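PDB 2EKC: tryptophan synthase alpha chain from Aquifex aeolicus, which probably carries out the aldol cleavage of indoleglycerol phosphate to indole and glyceraldehyde 3-phosphate, the alpha-subunit step of tryptophan synthesis. Local coordinates for residues A[5-10]-A[94-99]; A[55-58]-A[64-67]; A[109-114]-A[136-141]. All blocks are in the same frame, centred on the assembly; numbering follows the deposited sequence.

Interaction 1: residues A[5-10]-A[94-99]; sequences SDKFTE and DIPFLL
Lys7 crosses the CG-CD edge of the Pro96 ring at about a right angle, and this packing carries most of the contact. Lys7 CB sits 3.8 Å from Pro96 CG. Lys7 CE comes back to the same ring, 3.9 Å from Pro96 CD. The chain does this by folding: CG leaves anti to the backbone N (chi1 -178°), and bends at chi2 and chi3 then bring CE back to that edge. Lys7 CE also lies 4.0 Å from the carbonyl oxygen Asp94 O.

No hydrogen bond spans the two segments. The charge of Lys7 is met within its own helix, where Lys7 NZ bonds Glu10 OE1 at 2.7 Å in a salt bridge. The amine reaches the syn side of the carboxylate, 23° out of its plane. The ammonium end touches a methyl as well: Ile95 CD1 is 3.7 Å from Lys7 NZ, a plain van der Waals contact. Asp94 OD2 is 6.3 Å from Lys7 NZ, so any attraction there is probably weak and long-range.

The contact lies at the N-terminal end of the TIM-barrel strands, where the chain enters strand 97-100. Helix 3-14 covers this end. Arg3 and Ile4 of the same helix also touch Pro96, and Phe8 packs on Ile47 of the neighbouring strand 47-51. Arg89 of helix 78-91 bonds the carbonyl of Ile95.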
ATOM      1  N   SER A   5      11.374  -6.186   3.681  1.00 15.65           N
ATOM      2  CA  SER A   5      11.935  -6.917   4.807  1.00 17.42           C
ATOM      3  C   SER A   5      12.919  -6.053   5.585  1.00 17.65           C
ATOM      4  O   SER A   5      12.900  -6.052   6.816  1.00 19.50           O
ATOM      5  CB  SER A   5      12.628  -8.188   4.324  1.00 19.24           C
ATOM      6  OG  SER A   5      11.664  -9.162   3.975  1.00 25.96           O
ATOM      7  N   ASP A   6      13.776  -5.316   4.878  1.00 17.78           N
ATOM      8  CA  ASP A   6      14.742  -4.454   5.554  1.00 17.81           C
ATOM      9  C   ASP A   6      14.018  -3.437   6.434  1.00 17.09           C
ATOM     10  O   ASP A   6      14.406  -3.202   7.578  1.00 17.79           O
ATOM     11  CB  ASP A   6      15.615  -3.686   4.555  1.00 19.05           C
ATOM     12  CG  ASP A   6      16.502  -4.593   3.715  1.00 22.12           C
ATOM     13  OD1 ASP A   6      16.795  -5.725   4.145  1.00 20.54           O
ATOM     14  OD2 ASP A   6      16.920  -4.155   2.622  1.00 21.94           O
ATOM     15  N   LYS A   7      12.965  -2.831   5.897  1.00 15.90           N
ATOM     16  CA  LYS A   7      12.220  -1.825   6.650  1.00 16.62           C
ATOM     17  C   LYS A   7      11.595  -2.367   7.929  1.00 15.74           C
ATOM     18  O   LYS A   7      11.690  -1.740   8.983  1.00 17.05           O
ATOM     19  CB  LYS A   7      11.129  -1.197   5.779  1.00 15.95           C
ATOM     20  CG  LYS A   7      10.335  -0.102   6.491  1.00 17.26           C
ATOM     21  CD  LYS A   7      11.235   1.041   6.972  1.00 16.18           C
ATOM     22  CE  LYS A   7      11.881   1.776   5.809  1.00 18.38           C
ATOM     23  NZ  LYS A   7      12.756   2.896   6.265  1.00 17.86           N
ATOM     24  N   PHE A   8      10.940  -3.519   7.844  1.00 16.01           N
ATOM     25  CA  PHE A   8      10.315  -4.100   9.028  1.00 16.12           C
ATOM     26  C   PHE A   8      11.360  -4.513  10.064  1.00 17.10           C
ATOM     27  O   PHE A   8      11.125  -4.433  11.270  1.00 15.98           O
ATOM     28  CB  PHE A   8       9.428  -5.287   8.638  1.00 16.30           C
ATOM     29  CG  PHE A   8       8.040  -4.883   8.209  1.00 16.71           C
ATOM     30  CD1 PHE A   8       7.166  -4.294   9.121  1.00 15.23           C
ATOM     31  CD2 PHE A   8       7.614  -5.072   6.898  1.00 16.59           C
ATOM     32  CE1 PHE A   8       5.884  -3.899   8.736  1.00 15.30           C
ATOM     33  CE2 PHE A   8       6.329  -4.680   6.499  1.00 16.14           C
ATOM     34  CZ  PHE A   8       5.465  -4.093   7.421  1.00 15.91           C
ATOM     35  N   THR A   9      12.522  -4.950   9.597  1.00 18.39           N
ATOM     36  CA  THR A   9      13.585  -5.327  10.518  1.00 19.64           C
ATOM     37  C   THR A   9      14.062  -4.056  11.214  1.00 18.70           C
ATOM     38  O   THR A   9      14.344  -4.051  12.413  1.00 20.74           O
ATOM     39  CB  THR A   9      14.753  -5.987   9.762  1.00 18.52           C
ATOM     40  OG1 THR A   9      14.308  -7.236   9.231  1.00 21.49           O
ATOM     41  CG2 THR A   9      15.941  -6.222  10.690  1.00 21.09           C
ATOM     42  N   GLU A  10      14.140  -2.973  10.452  1.00 19.42           N
ATOM     43  CA  GLU A  10      14.560  -1.688  10.995  1.00 20.59           C
ATOM     44  C   GLU A  10      13.553  -1.188  12.029  1.00 20.73           C
ATOM     45  O   GLU A  10      13.926  -0.779  13.131  1.00 20.72           O
ATOM     46  CB  GLU A  10      14.696  -0.657   9.863  1.00 23.64           C
ATOM     47  CG  GLU A  10      14.775   0.789  10.332  1.00 27.35           C
ATOM     48  CD  GLU A  10      14.876   1.778   9.181  1.00 31.91           C
ATOM     49  OE1 GLU A  10      14.214   1.562   8.144  1.00 34.10           O
ATOM     50  OE2 GLU A  10      15.605   2.783   9.317  1.00 34.62           O
ATOM     51  N   ASP A  94      15.623   4.108   0.586  1.00 20.91           N
ATOM     52  CA  ASP A  94      15.241   2.886   1.279  1.00 22.64           C
ATOM     53  C   ASP A  94      13.770   2.668   1.618  1.00 20.01           C
ATOM     54  O   ASP A  94      13.420   1.624   2.163  1.00 19.95           O
ATOM     55  CB  ASP A  94      16.083   2.756   2.548  1.00 26.23           C
ATOM     56  CG  ASP A  94      17.545   3.096   2.308  1.00 31.88           C
ATOM     57  OD1 ASP A  94      18.150   2.516   1.377  1.00 34.04           O
ATOM     58  OD2 ASP A  94      18.086   3.947   3.047  1.00 32.58           O
ATOM     59  N   ILE A  95      12.910   3.632   1.309  1.00 18.82           N
ATOM     60  CA  ILE A  95      11.485   3.479   1.597  1.00 16.18           C
ATOM     61  C   ILE A  95      10.834   2.534   0.582  1.00 15.68           C
ATOM     62  O   ILE A  95      10.880   2.776  -0.625  1.00 17.64           O
ATOM     63  CB  ILE A  95      10.732   4.836   1.536  1.00 15.80           C
ATOM     64  CG1 ILE A  95      11.314   5.816   2.562  1.00 14.75           C
ATOM     65  CG2 ILE A  95       9.231   4.612   1.769  1.00 13.55           C
ATOM     66  CD1 ILE A  95      11.214   5.352   4.001  1.00 15.57           C
ATOM     67  N   PRO A  96      10.229   1.436   1.056  1.00 15.88           N
ATOM     68  CA  PRO A  96       9.580   0.491   0.141  1.00 16.03           C
ATOM     69  C   PRO A  96       8.430   1.164  -0.616  1.00 15.36           C
ATOM     70  O   PRO A  96       7.620   1.873  -0.012  1.00 16.25           O
ATOM     71  CB  PRO A  96       9.062  -0.598   1.081  1.00 15.50           C
ATOM     72  CG  PRO A  96      10.003  -0.543   2.223  1.00 17.83           C
ATOM     73  CD  PRO A  96      10.189   0.933   2.439  1.00 15.47           C
ATOM     74  N   PHE A  97       8.365   0.940  -1.928  1.00 14.99           N
ATOM     75  CA  PHE A  97       7.304   1.491  -2.769  1.00 13.65           C
ATOM     76  C   PHE A  97       6.414   0.347  -3.254  1.00 14.17           C
ATOM     77  O   PHE A  97       6.897  -0.598  -3.882  1.00 12.74           O
ATOM     78  CB  PHE A  97       7.876   2.195  -4.011  1.00 13.75           C
ATOM     79  CG  PHE A  97       8.525   3.531  -3.737  1.00 12.31           C
ATOM     80  CD1 PHE A  97       8.704   3.999  -2.442  1.00 12.06           C
ATOM     81  CD2 PHE A  97       8.978   4.311  -4.801  1.00 13.09           C
ATOM     82  CE1 PHE A  97       9.328   5.222  -2.205  1.00 12.73           C
ATOM     83  CE2 PHE A  97       9.605   5.535  -4.578  1.00 13.44           C
ATOM     84  CZ  PHE A  97       9.781   5.992  -3.275  1.00 12.80           C
ATOM     85  N   LEU A  98       5.119   0.440  -2.974  1.00 12.73           N
ATOM     86  CA  LEU A  98       4.166  -0.580  -3.407  1.00 13.11           C
ATOM     87  C   LEU A  98       3.220   0.040  -4.420  1.00 12.43           C
ATOM     88  O   LEU A  98       2.527   1.018  -4.115  1.00 15.02           O
ATOM     89  CB  LEU A  98       3.346  -1.103  -2.226  1.00 13.06           C
ATOM     90  CG  LEU A  98       4.041  -1.922  -1.146  1.00 14.04           C
ATOM     91  CD1 LEU A  98       3.016  -2.309  -0.094  1.00 14.67           C
ATOM     92  CD2 LEU A  98       4.680  -3.158  -1.757  1.00 13.32           C
ATOM     93  N   LEU A  99       3.198  -0.511  -5.627  1.00 11.41           N
ATOM     94  CA  LEU A  99       2.319   0.005  -6.662  1.00 10.69           C
ATOM     95  C   LEU A  99       0.933  -0.591  -6.480  1.00 11.52           C
ATOM     96  O   LEU A  99       0.778  -1.817  -6.435  1.00 10.27           O
ATOM     97  CB  LEU A  99       2.843  -0.353  -8.057  1.00 10.75           C
ATOM     98  CG  LEU A  99       1.941   0.104  -9.211  1.00 14.30           C
ATOM     99  CD1 LEU A  99       1.995   1.625  -9.334  1.00 11.46           C
ATOM    100  CD2 LEU A  99       2.377  -0.553 -10.514  1.00 11.96           C
TER

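Interaction 2: residues A[55-58]-A[64-67]; sequences SDPV and IQVA
Pro57 and Gln65 have the nearest CA atoms of the two segments, 6.2 Å apart. Segment 55-58 is irregular and makes an inverse gamma turn centred on Pro57. The turn is closed by Val58 N bonding to Asp56 O at 2.8 Å. Segment 64-67 is regular helix, part of helix 62-73. The carbonyl of Pro57 is not used in closing the turn and takes a bond from the helix.

The Gln65 side chain makes that bond. Its CG lies anti to the carbonyl carbon, beside the backbone N (chi1 -68°), and the chain is extended beyond it. This carries the amide over to the loop. Gln65 NE2 donates to Pro57 O at 2.9 Å, and the bond is fairly straight, with an N-H...O angle of 164°. The oxygen lies close to the plane of the Gln65 amide. The nitrogen, in contrast, stands well above the Pro57 carbonyl plane, 51° out of it. Beside the polar bond the two side chains cross obliquely, with Pro57 CG 4.1 Å from Gln65 CG. The proline ring also packs on Tyr102 and on His68 of helix 62-73.

With an alanine at Gln65, Pro57 O would probably lose this donor, and Pro57 CG its aliphatic neighbour.

The contact spans the short connection that carries Asp60, a predicted proton acceptor, whose side chain touches Gln65 and lies about 4 Å from that of Pro57. This is the loop after the second barrel strand, at the catalytic end of the TIM barrel. A single neutral hydrogen bond at the surface, backed by a small apolar patch, implies a modest tie. It is consistent with a loop that can move, as in related alpha subunits.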
ATOM      1  N   SER A  55     -10.002   3.124 -14.574  1.00 13.69           N
ATOM      2  CA  SER A  55     -11.349   3.500 -15.013  1.00 15.80           C
ATOM      3  C   SER A  55     -12.516   2.822 -14.294  1.00 16.21           C
ATOM      4  O   SER A  55     -13.655   3.287 -14.399  1.00 16.32           O
ATOM      5  CB  SER A  55     -11.491   3.239 -16.515  1.00 16.36           C
ATOM      6  OG  SER A  55     -11.439   1.847 -16.774  1.00 18.77           O
ATOM      7  N   ASP A  56     -12.255   1.734 -13.572  1.00 16.62           N
ATOM      8  CA  ASP A  56     -13.330   1.031 -12.876  1.00 15.56           C
ATOM      9  C   ASP A  56     -12.866   0.474 -11.532  1.00 16.54           C
ATOM     10  O   ASP A  56     -12.849  -0.747 -11.319  1.00 13.25           O
ATOM     11  CB  ASP A  56     -13.867  -0.099 -13.765  1.00 16.90           C
ATOM     12  CG  ASP A  56     -15.190  -0.652 -13.268  1.00 18.25           C
ATOM     13  OD1 ASP A  56     -15.974   0.130 -12.685  1.00 15.65           O
ATOM     14  OD2 ASP A  56     -15.452  -1.856 -13.477  1.00 17.53           O
ATOM     15  N   PRO A  57     -12.507   1.374 -10.597  1.00 15.02           N
ATOM     16  CA  PRO A  57     -12.023   1.080  -9.244  1.00 15.63           C
ATOM     17  C   PRO A  57     -13.081   0.564  -8.276  1.00 15.23           C
ATOM     18  O   PRO A  57     -13.330   1.180  -7.237  1.00 15.31           O
ATOM     19  CB  PRO A  57     -11.456   2.420  -8.802  1.00 14.26           C
ATOM     20  CG  PRO A  57     -12.446   3.375  -9.394  1.00 14.51           C
ATOM     21  CD  PRO A  57     -12.612   2.833 -10.799  1.00 14.41           C
ATOM     22  N   VAL A  58     -13.683  -0.575  -8.602  1.00 16.51           N
ATOM     23  CA  VAL A  58     -14.735  -1.159  -7.772  1.00 16.58           C
ATOM     24  C   VAL A  58     -14.347  -1.538  -6.341  1.00 18.06           C
ATOM     25  O   VAL A  58     -15.221  -1.717  -5.493  1.00 18.41           O
ATOM     26  CB  VAL A  58     -15.334  -2.422  -8.441  1.00 16.19           C
ATOM     27  CG1 VAL A  58     -16.021  -2.045  -9.738  1.00 13.03           C
ATOM     28  CG2 VAL A  58     -14.239  -3.444  -8.696  1.00 15.75           C
ATOM     29  N   ILE A  64     -11.533   7.600  -2.672  1.00 13.09           N
ATOM     30  CA  ILE A  64     -10.487   7.146  -3.582  1.00 13.77           C
ATOM     31  C   ILE A  64     -11.012   7.027  -5.009  1.00 10.74           C
ATOM     32  O   ILE A  64     -10.272   7.252  -5.961  1.00 10.76           O
ATOM     33  CB  ILE A  64      -9.893   5.785  -3.133  1.00 14.88           C
ATOM     34  CG1 ILE A  64      -9.298   5.918  -1.728  1.00 16.96           C
ATOM     35  CG2 ILE A  64      -8.815   5.328  -4.116  1.00 15.19           C
ATOM     36  CD1 ILE A  64      -8.262   6.999  -1.600  1.00 19.97           C
ATOM     37  N   GLN A  65     -12.282   6.665  -5.167  1.00 11.02           N
ATOM     38  CA  GLN A  65     -12.843   6.572  -6.511  1.00 12.00           C
ATOM     39  C   GLN A  65     -12.812   7.945  -7.178  1.00 11.48           C
ATOM     40  O   GLN A  65     -12.620   8.044  -8.388  1.00 12.48           O
ATOM     41  CB  GLN A  65     -14.281   6.041  -6.482  1.00 13.09           C
ATOM     42  CG  GLN A  65     -14.398   4.577  -6.052  1.00 16.58           C
ATOM     43  CD  GLN A  65     -15.740   3.973  -6.433  1.00 21.19           C
ATOM     44  OE1 GLN A  65     -16.760   4.662  -6.432  1.00 23.86           O
ATOM     45  NE2 GLN A  65     -15.748   2.680  -6.749  1.00 17.68           N
ATOM     46  N   VAL A  66     -13.006   9.005  -6.394  1.00 10.50           N
ATOM     47  CA  VAL A  66     -12.967  10.356  -6.955  1.00 11.53           C
ATOM     48  C   VAL A  66     -11.548  10.631  -7.448  1.00 10.74           C
ATOM     49  O   VAL A  66     -11.353  11.171  -8.538  1.00 11.18           O
ATOM     50  CB  VAL A  66     -13.353  11.431  -5.912  1.00 11.34           C
ATOM     51  CG1 VAL A  66     -13.069  12.832  -6.474  1.00 12.01           C
ATOM     52  CG2 VAL A  66     -14.828  11.303  -5.555  1.00 12.51           C
ATOM     53  N   ALA A  67     -10.560  10.246  -6.644  1.00 11.36           N
ATOM     54  CA  ALA A  67      -9.161  10.444  -7.014  1.00 12.59           C
ATOM     55  C   ALA A  67      -8.871   9.738  -8.339  1.00 12.00           C
ATOM     56  O   ALA A  67      -8.180  10.275  -9.199  1.00 12.95           O
ATOM     57  CB  ALA A  67      -8.239   9.907  -5.915  1.00 13.07           C
TER

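Interaction 3: residues A[109-114]-A[136-141]; sequences IGLEKF and AEELKA
The carboxylate of Glu138 is the flat group of this contact, and Leu111 presses a methyl over one of its faces. Leu111 CD2 sits 3.7 Å from Glu138 CD and 3.8 Å from Glu138 OE1. The two helices are neighbours on the outside of the TIM barrel: 111-120 follows the third strand and 133-145 follows the fourth.

The packing is van der Waals only, with no hydrogen bond across it. Glu138 CG lies anti to the backbone N (chi1 177°) and the chain runs on extended, which carries CG and the carboxylate past the leucine, the two side chains crossing at a slant. The closest approach is Leu111 CD2 to Glu138 CG, 3.6 Å. Tyr103, Ile106 and Val142 also touch Leu111. One residue on, Glu112 makes a salt bridge to Lys145, which gives the helix pair a polar tie as well.

The Phe114 ring turns to the barrel instead. It stacks with Phe78 and meets Phe126 with the planes nearly perpendicular.

Gly110 is the N-cap of helix 111-120, and its positive phi of 114° suits glycine. Deeper in the contact, Leu111 CD2 reaches the backbone of the second helix, 4.1 Å from Leu139 CA.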
ATOM      1  N   ILE A 109      -1.283  -4.032 -20.703  1.00 21.45           N
ATOM      2  CA  ILE A 109       0.072  -3.585 -21.009  1.00 21.65           C
ATOM      3  C   ILE A 109       0.998  -4.760 -21.314  1.00 21.98           C
ATOM      4  O   ILE A 109       1.912  -4.642 -22.137  1.00 24.13           O
ATOM      5  CB  ILE A 109       0.656  -2.763 -19.831  1.00 20.01           C
ATOM      6  CG1 ILE A 109      -0.060  -1.412 -19.745  1.00 20.34           C
ATOM      7  CG2 ILE A 109       2.161  -2.567 -20.008  1.00 21.34           C
ATOM      8  CD1 ILE A 109       0.349  -0.565 -18.558  1.00 19.71           C
ATOM      9  N   GLY A 110       0.750  -5.890 -20.657  1.00 20.24           N
ATOM     10  CA  GLY A 110       1.576  -7.071 -20.843  1.00 20.16           C
ATOM     11  C   GLY A 110       2.315  -7.372 -19.551  1.00 20.14           C
ATOM     12  O   GLY A 110       3.104  -6.548 -19.085  1.00 16.88           O
ATOM     13  N   LEU A 111       2.071  -8.546 -18.969  1.00 19.36           N
ATOM     14  CA  LEU A 111       2.709  -8.916 -17.706  1.00 19.78           C
ATOM     15  C   LEU A 111       4.215  -8.680 -17.649  1.00 20.71           C
ATOM     16  O   LEU A 111       4.697  -7.983 -16.751  1.00 18.68           O
ATOM     17  CB  LEU A 111       2.415 -10.377 -17.353  1.00 21.32           C
ATOM     18  CG  LEU A 111       1.131 -10.614 -16.555  1.00 23.88           C
ATOM     19  CD1 LEU A 111      -0.070 -10.237 -17.398  1.00 23.23           C
ATOM     20  CD2 LEU A 111       1.049 -12.069 -16.121  1.00 24.91           C
ATOM     21  N   GLU A 112       4.956  -9.264 -18.589  1.00 18.61           N
ATOM     22  CA  GLU A 112       6.411  -9.099 -18.609  1.00 18.81           C
ATOM     23  C   GLU A 112       6.790  -7.624 -18.640  1.00 18.04           C
ATOM     24  O   GLU A 112       7.560  -7.155 -17.802  1.00 18.79           O
ATOM     25  CB  GLU A 112       7.021  -9.792 -19.831  1.00 21.75           C
ATOM     26  CG  GLU A 112       6.931 -11.317 -19.835  1.00 26.59           C
ATOM     27  CD  GLU A 112       7.947 -11.980 -18.917  1.00 29.60           C
ATOM     28  OE1 GLU A 112       9.090 -11.482 -18.822  1.00 30.07           O
ATOM     29  OE2 GLU A 112       7.608 -13.019 -18.307  1.00 33.40           O
ATOM     30  N   LYS A 113       6.249  -6.892 -19.609  1.00 18.02           N
ATOM     31  CA  LYS A 113       6.554  -5.470 -19.739  1.00 19.16           C
ATOM     32  C   LYS A 113       6.184  -4.677 -18.489  1.00 16.76           C
ATOM     33  O   LYS A 113       6.971  -3.863 -18.008  1.00 14.83           O
ATOM     34  CB  LYS A 113       5.829  -4.872 -20.946  1.00 20.06           C
ATOM     35  CG  LYS A 113       6.055  -3.379 -21.094  1.00 20.23           C
ATOM     36  CD  LYS A 113       5.292  -2.775 -22.261  1.00 21.34           C
ATOM     37  CE  LYS A 113       5.818  -3.251 -23.594  1.00 22.43           C
ATOM     38  NZ  LYS A 113       5.206  -2.465 -24.711  1.00 25.77           N
ATOM     39  N   PHE A 114       4.983  -4.917 -17.974  1.00 16.42           N
ATOM     40  CA  PHE A 114       4.503  -4.217 -16.783  1.00 17.09           C
ATOM     41  C   PHE A 114       5.485  -4.391 -15.627  1.00 16.33           C
ATOM     42  O   PHE A 114       5.885  -3.418 -14.980  1.00 16.64           O
ATOM     43  CB  PHE A 114       3.121  -4.752 -16.387  1.00 15.94           C
ATOM     44  CG  PHE A 114       2.402  -3.899 -15.380  1.00 16.05           C
ATOM     45  CD1 PHE A 114       2.650  -4.039 -14.017  1.00 13.85           C
ATOM     46  CD2 PHE A 114       1.470  -2.955 -15.796  1.00 13.96           C
ATOM     47  CE1 PHE A 114       1.975  -3.252 -13.083  1.00 14.44           C
ATOM     48  CE2 PHE A 114       0.791  -2.162 -14.869  1.00 14.37           C
ATOM     49  CZ  PHE A 114       1.043  -2.312 -13.511  1.00 13.60           C
ATOM     50  N   ALA A 136      -3.776 -15.427 -10.819  1.00 20.39           N
ATOM     51  CA  ALA A 136      -2.781 -15.313  -9.758  1.00 20.02           C
ATOM     52  C   ALA A 136      -1.453 -16.033  -9.963  1.00 20.73           C
ATOM     53  O   ALA A 136      -0.391 -15.426  -9.818  1.00 18.71           O
ATOM     54  CB  ALA A 136      -3.397 -15.747  -8.432  1.00 20.27           C
ATOM     55  N   GLU A 137      -1.500 -17.321 -10.292  1.00 20.59           N
ATOM     56  CA  GLU A 137      -0.268 -18.077 -10.474  1.00 21.58           C
ATOM     57  C   GLU A 137       0.626 -17.497 -11.559  1.00 21.44           C
ATOM     58  O   GLU A 137       1.842 -17.423 -11.388  1.00 22.17           O
ATOM     59  CB  GLU A 137      -0.576 -19.547 -10.781  1.00 25.01           C
ATOM     60  CG  GLU A 137      -1.319 -20.278  -9.668  1.00 30.75           C
ATOM     61  CD  GLU A 137      -0.663 -20.098  -8.306  1.00 35.98           C
ATOM     62  OE1 GLU A 137       0.558 -20.355  -8.188  1.00 38.30           O
ATOM     63  OE2 GLU A 137      -1.372 -19.701  -7.350  1.00 38.39           O
ATOM     64  N   GLU A 138       0.035 -17.077 -12.673  1.00 20.68           N
ATOM     65  CA  GLU A 138       0.832 -16.515 -13.753  1.00 21.65           C
ATOM     66  C   GLU A 138       1.485 -15.204 -13.320  1.00 19.78           C
ATOM     67  O   GLU A 138       2.661 -14.969 -13.595  1.00 18.74           O
ATOM     68  CB  GLU A 138      -0.022 -16.277 -15.005  1.00 22.97           C
ATOM     69  CG  GLU A 138       0.763 -15.623 -16.137  1.00 28.19           C
ATOM     70  CD  GLU A 138      -0.059 -15.393 -17.394  1.00 31.69           C
ATOM     71  OE1 GLU A 138      -1.209 -14.909 -17.287  1.00 33.26           O
ATOM     72  OE2 GLU A 138       0.457 -15.683 -18.495  1.00 34.08           O
ATOM     73  N   LEU A 139       0.722 -14.354 -12.643  1.00 17.93           N
ATOM     74  CA  LEU A 139       1.262 -13.078 -12.184  1.00 16.91           C
ATOM     75  C   LEU A 139       2.366 -13.285 -11.161  1.00 14.87           C
ATOM     76  O   LEU A 139       3.406 -12.635 -11.221  1.00 16.52           O
ATOM     77  CB  LEU A 139       0.159 -12.215 -11.565  1.00 15.53           C
ATOM     78  CG  LEU A 139       0.644 -10.905 -10.925  1.00 13.69           C
ATOM     79  CD1 LEU A 139       1.313 -10.037 -11.971  1.00 15.29           C
ATOM     80  CD2 LEU A 139      -0.534 -10.167 -10.297  1.00 14.47           C
ATOM     81  N   LYS A 140       2.137 -14.181 -10.209  1.00 16.30           N
ATOM     82  CA  LYS A 140       3.137 -14.436  -9.180  1.00 17.76           C
ATOM     83  C   LYS A 140       4.448 -14.890  -9.826  1.00 17.72           C
ATOM     84  O   LYS A 140       5.530 -14.427  -9.453  1.00 16.36           O
ATOM     85  CB  LYS A 140       2.638 -15.501  -8.198  1.00 17.77           C
ATOM     86  CG  LYS A 140       1.368 -15.120  -7.449  1.00 21.00           C
ATOM     87  CD  LYS A 140       0.926 -16.243  -6.516  1.00 23.96           C
ATOM     88  CE  LYS A 140      -0.439 -15.963  -5.908  1.00 25.14           C
ATOM     89  NZ  LYS A 140      -0.874 -17.045  -4.980  1.00 26.50           N
ATOM     90  N   ALA A 141       4.341 -15.787 -10.803  1.00 17.41           N
ATOM     91  CA  ALA A 141       5.517 -16.301 -11.503  1.00 18.18           C
ATOM     92  C   ALA A 141       6.328 -15.183 -12.152  1.00 18.62           C
ATOM     93  O   ALA A 141       7.549 -15.154 -12.031  1.00 21.31           O
ATOM     94  CB  ALA A 141       5.095 -17.322 -12.560  1.00 18.89           C
TER

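From the N terminus, helix 3-14 comes first, and interaction 1 ties it to the entry of strand 97-100. The long loop it closes takes in the first two barrel strands. Interaction 2 is nested inside that loop. It closes a short turn between strand 47-51 and helix 62-73, on the far side of the chain's centre from interaction 1. Interaction 3 opens after interaction 1 has closed and joins two outer helices, with strand 125-127 between them. No loops cross. Interactions 1 and 3 meet where Leu99 CD2 packs 3.7 Å from Phe114 CZ. Interaction 2 stays about 12 Å from each of the others at the nearest atoms.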